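Local coordinates for glucokinase (Enterococcus faecalis, PDB 2QM1), which probably phosphorylates glucose with ATP, as a magnesium- and zinc-binding kinase of the ROK family, at residues I50-S53 / I54-I58; R282-K285 / Y286-F290. All coordinates share one frame; numbering follows the deposited sequence. Where two conformers were deposited one is given.

Contact 1: residues I50-S53 / I54-I58; sequences IIES and IRHRI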
# COMPACT_ATOMS: atom_id res chain seq x y z
N ILE B 50 22.34 9.61 -23.53
CA ILE B 50 21.98 10.46 -22.40
C ILE B 50 23.25 11.14 -21.94
O ILE B 50 23.25 12.35 -21.70
CB ILE B 50 21.32 9.61 -21.27
CG1 ILE B 50 19.94 9.04 -21.74
CG2 ILE B 50 21.25 10.38 -19.97
CD1 ILE B 50 19.23 8.09 -20.64
N ILE B 51 24.32 10.36 -21.81
CA ILE B 51 25.64 10.89 -21.44
C ILE B 51 26.08 11.98 -22.42
O ILE B 51 26.48 13.09 -22.00
CB ILE B 51 26.66 9.76 -21.43
CG1 ILE B 51 26.36 8.78 -20.25
CG2 ILE B 51 28.11 10.34 -21.45
CD1 ILE B 51 27.20 7.47 -20.30
N GLU B 52 26.03 11.65 -23.71
CA GLU B 52 26.32 12.61 -24.78
C GLU B 52 25.48 13.87 -24.76
O GLU B 52 26.01 14.94 -24.99
CB GLU B 52 26.23 11.97 -26.16
CG GLU B 52 26.56 12.89 -27.31
CD GLU B 52 27.87 13.68 -27.14
OE1 GLU B 52 27.90 14.83 -27.62
OE2 GLU B 52 28.85 13.17 -26.56
N SER B 53 24.16 13.74 -24.55
CA SER B 53 23.29 14.91 -24.57
C SER B 53 23.63 15.87 -23.40
O SER B 53 23.61 17.08 -23.56
CB SER B 53 21.83 14.46 -24.51
OG SER B 53 20.94 15.56 -24.44
N ILE B 54 23.95 15.32 -22.22
CA ILE B 54 24.35 16.14 -21.10
C ILE B 54 25.75 16.74 -21.27
O ILE B 54 25.97 17.91 -21.00
CB ILE B 54 24.22 15.37 -19.78
CG1 ILE B 54 22.74 15.22 -19.39
CG2 ILE B 54 25.05 16.04 -18.64
CD1 ILE B 54 22.53 14.18 -18.38
N ARG B 55 26.69 15.95 -21.74
CA ARG B 55 28.00 16.50 -21.99
C ARG B 55 27.89 17.69 -22.97
O ARG B 55 28.49 18.75 -22.76
CB ARG B 55 28.92 15.44 -22.58
CG ARG B 55 29.42 14.42 -21.58
CD ARG B 55 30.30 13.42 -22.29
NE ARG B 55 30.89 12.42 -21.39
CZ ARG B 55 31.38 11.25 -21.79
NH1 ARG B 55 31.34 10.92 -23.08
NH2 ARG B 55 31.89 10.39 -20.91
N HIS B 56 27.10 17.50 -24.04
CA HIS B 56 27.00 18.52 -25.11
C HIS B 56 26.32 19.82 -24.64
O HIS B 56 26.66 20.88 -25.15
CB HIS B 56 26.26 17.95 -26.33
CG HIS B 56 26.24 18.86 -27.52
ND1 HIS B 56 27.31 18.99 -28.38
CD2 HIS B 56 25.28 19.70 -27.99
CE1 HIS B 56 27.00 19.85 -29.34
NE2 HIS B 56 25.77 20.29 -29.12
N ARG B 57 25.40 19.71 -23.68
CA ARG B 57 24.61 20.86 -23.19
C ARG B 57 25.52 21.69 -22.30
O ARG B 57 25.64 22.94 -22.41
CB ARG B 57 23.39 20.36 -22.40
CG ARG B 57 22.37 21.43 -22.00
CD ARG B 57 21.58 21.83 -23.23
NE ARG B 57 20.62 22.87 -22.90
CZ ARG B 57 19.56 23.17 -23.63
NH1 ARG B 57 19.36 22.56 -24.81
NH2 ARG B 57 18.75 24.16 -23.22
N ILE B 58 26.22 20.96 -21.43
CA ILE B 58 27.23 21.58 -20.60
C ILE B 58 28.31 22.29 -21.42
O ILE B 58 28.69 23.41 -21.10
CB ILE B 58 27.83 20.59 -19.62
CG1 ILE B 58 26.83 20.36 -18.51
CG2 ILE B 58 29.15 21.18 -19.00
CD1 ILE B 58 27.07 19.12 -17.66
O HOH W 1 29.74 11.33 -24.98

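Contact 2: residues R282-K285 / Y286-F290; sequences RVEK and YFQEF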
# COMPACT_ATOMS: atom_id res chain seq x y z
N ARG B 282 -16.00 11.60 -11.48
CA ARG B 282 -16.58 10.29 -11.63
C ARG B 282 -15.69 9.30 -10.91
O ARG B 282 -16.17 8.33 -10.32
CB ARG B 282 -16.86 9.99 -13.11
CG ARG B 282 -18.22 10.61 -13.52
CD ARG B 282 -18.25 11.31 -14.86
NE ARG B 282 -18.77 12.69 -14.69
CZ ARG B 282 -20.05 13.04 -14.72
NH1 ARG B 282 -20.41 14.31 -14.55
NH2 ARG B 282 -20.98 12.13 -14.92
N VAL B 283 -14.40 9.58 -10.89
CA VAL B 283 -13.51 8.74 -10.12
C VAL B 283 -13.87 8.87 -8.64
O VAL B 283 -14.10 7.84 -7.93
CB VAL B 283 -12.02 8.94 -10.43
CG1 VAL B 283 -11.22 8.00 -9.51
CG2 VAL B 283 -11.79 8.56 -11.89
N GLU B 284 -13.93 10.13 -8.18
CA GLU B 284 -14.23 10.45 -6.77
C GLU B 284 -15.56 9.80 -6.34
O GLU B 284 -15.67 9.22 -5.25
CB GLU B 284 -14.28 11.97 -6.55
CG GLU B 284 -14.62 12.34 -5.13
CD GLU B 284 -15.00 13.79 -4.98
OE1 GLU B 284 -16.23 14.09 -5.08
OE2 GLU B 284 -14.07 14.60 -4.71
N LYS B 285 -16.55 9.86 -7.22
CA LYS B 285 -17.86 9.28 -6.93
C LYS B 285 -17.83 7.75 -6.61
O LYS B 285 -18.47 7.29 -5.66
CB LYS B 285 -18.82 9.57 -8.07
CG LYS B 285 -20.11 8.75 -7.91
CD LYS B 285 -21.00 8.62 -9.14
CE LYS B 285 -22.28 7.94 -8.65
NZ LYS B 285 -23.44 7.88 -9.59
N TYR B 286 -17.10 6.98 -7.39
CA TYR B 286 -16.95 5.57 -7.11
C TYR B 286 -15.96 5.26 -5.98
O TYR B 286 -16.17 4.34 -5.23
CB TYR B 286 -16.62 4.80 -8.40
CG TYR B 286 -17.81 4.69 -9.35
CD1 TYR B 286 -18.87 3.86 -9.05
CD2 TYR B 286 -17.86 5.41 -10.55
CE1 TYR B 286 -19.96 3.72 -9.89
CE2 TYR B 286 -18.96 5.29 -11.42
CZ TYR B 286 -20.01 4.43 -11.07
OH TYR B 286 -21.14 4.26 -11.86
N PHE B 287 -14.86 6.00 -5.91
CA PHE B 287 -13.99 5.98 -4.74
C PHE B 287 -14.80 6.09 -3.42
O PHE B 287 -14.54 5.38 -2.49
CB PHE B 287 -13.02 7.17 -4.79
CG PHE B 287 -12.10 7.24 -3.60
CD1 PHE B 287 -10.93 6.47 -3.56
CD2 PHE B 287 -12.40 8.08 -2.54
CE1 PHE B 287 -10.04 6.55 -2.47
CE2 PHE B 287 -11.52 8.15 -1.41
CZ PHE B 287 -10.36 7.37 -1.39
N GLN B 288 -15.72 7.05 -3.37
CA GLN B 288 -16.63 7.23 -2.24
C GLN B 288 -17.47 5.96 -1.94
O GLN B 288 -17.62 5.59 -0.75
CB GLN B 288 -17.51 8.47 -2.45
CG GLN B 288 -16.79 9.84 -2.35
CD GLN B 288 -16.25 10.13 -0.93
OE1 GLN B 288 -15.09 10.50 -0.75
NE2 GLN B 288 -17.07 9.87 0.07
N GLU B 289 -18.03 5.30 -2.97
CA GLU B 289 -18.78 4.03 -2.77
C GLU B 289 -17.89 2.99 -2.09
O GLU B 289 -18.30 2.30 -1.17
CB GLU B 289 -19.35 3.40 -4.08
CG GLU B 289 -20.25 2.16 -3.81
CD GLU B 289 -20.39 1.14 -4.96
OE1 GLU B 289 -21.51 0.85 -5.41
OE2 GLU B 289 -19.42 0.56 -5.40
N PHE B 290 -16.67 2.89 -2.57
CA PHE B 290 -15.83 1.75 -2.21
C PHE B 290 -14.94 1.93 -0.97
O PHE B 290 -14.14 1.06 -0.63
CB PHE B 290 -15.02 1.32 -3.45
CG PHE B 290 -15.86 0.73 -4.54
CD1 PHE B 290 -16.80 -0.27 -4.27
CD2 PHE B 290 -15.74 1.17 -5.84
CE1 PHE B 290 -17.61 -0.79 -5.29
CE2 PHE B 290 -16.55 0.64 -6.88
CZ PHE B 290 -17.47 -0.33 -6.60

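Contact 1: residues I50-S53 / I54-I58
I51 and R55 run side by side, one helical turn apart, and the methyl CG2 of I51 rests over the centre of one face of the R55 guanidinium, with CG2 3.4 Å from CZ. R55 leaves the backbone with CG anti to the carbonyl carbon (chi1 -76°), and its chain, extended from CG to NE, carries the flat group back over the isoleucine. Arginine suits this border: an apolar face of the planar group takes the methyl, while its N-H groups lie in its own plane, NH2 bonding A107 O on helix 100-108. The tight side belongs to I50 and I54, both buried against I11 of strand 7-13 and F20 of strand 17-24, though they touch each other only lightly, I50 CG2 4.3 Å from I54 CD1. Helix 46-60 thus packs on the mixed sheet of the N-terminal half, in the actin-like ATPase fold of ROK proteins. Branched, apolar isoleucines fit such a helix-sheet interface. Backbone i to i+4 bonds run through the segment: R55 N donates to I51 O at 2.9 Å, while R57 N to S53 O is longer (3.2 Å) and more bent (136°). S53, small enough for the margin of the interface, accepts a hydrogen bond at OG from W33 NE1, and R57 binds Q31 OE1. The solvent side is looser. E52 and R55 do not pair directly; a water bridges them, 2.6 Å from E52 OE2 and 2.5 Å from R55 NH1. H56 comes nearest the same carboxylate with CB, 3.8 Å from E52 OE1, the carboxylate and imidazole planes standing 51° apart.

Contact 2: residues R282-K285 / Y286-F290
Local i to i+4 hydrogen bonding in the last turns of helix 277-289 makes this contact, with side-chain carbons of Y286 and Q288 set against carbonyls one turn earlier. This amphipathic helix packs on both helix 237-261 and strand 300-303, in the C-terminal half of the actin-like ATPase fold of the ROK family. F287 N donates to V283 O at 2.8 Å, almost straight at 171°, and Q288 N to E284 O at 2.9 Å; the flanking bonds, from Y286 N to R282 O and from E289 N to K285 O, are weak and both measure 3.4 Å. V283 and F287 supply the buried side, the valine against C247 and the phenylalanine against T254 and I301, where bulky apolar groups fill the interface. E284 and K285 suit the more polar side, E284 forming a salt bridge with R280. At the end of the helix the ring of F290 meets F248 edge-to-face, and F290 also packs on T171 of the second subunit. Tyrosine suits position 286 because its long ring carries OH outward to D244 OD1 on helix 237-261. The first torsion of Y286 (chi1 -72°) puts CG beside the backbone N, which brings Y286 CD2 to 3.4 Å from R282 O.

In the fold
From the N terminus, the chain first lays down strands 7-13, 17-24 and 29-36, then enters helix 46-60, where contact 1 lies. It next completes the N-terminal sheet, passes residues of the magnesium site, begins the second sheet with strands 137-142 and 146-152, and goes on through the zinc site, helix 237-261 and strand 265-269 to contact 2 on helix 277-289. Each contact spans adjoining residues of one helix, so neither closes a long loop; the two follow in series without nesting or crossing. The centres of contacts 1 and 2 are about 46 Å apart, on opposite sides of the chain's centre. Contact 1 ties its helix to the N-terminal sheet and helix 100-108, contact 2 to the C-terminal sheet and helix 237-261.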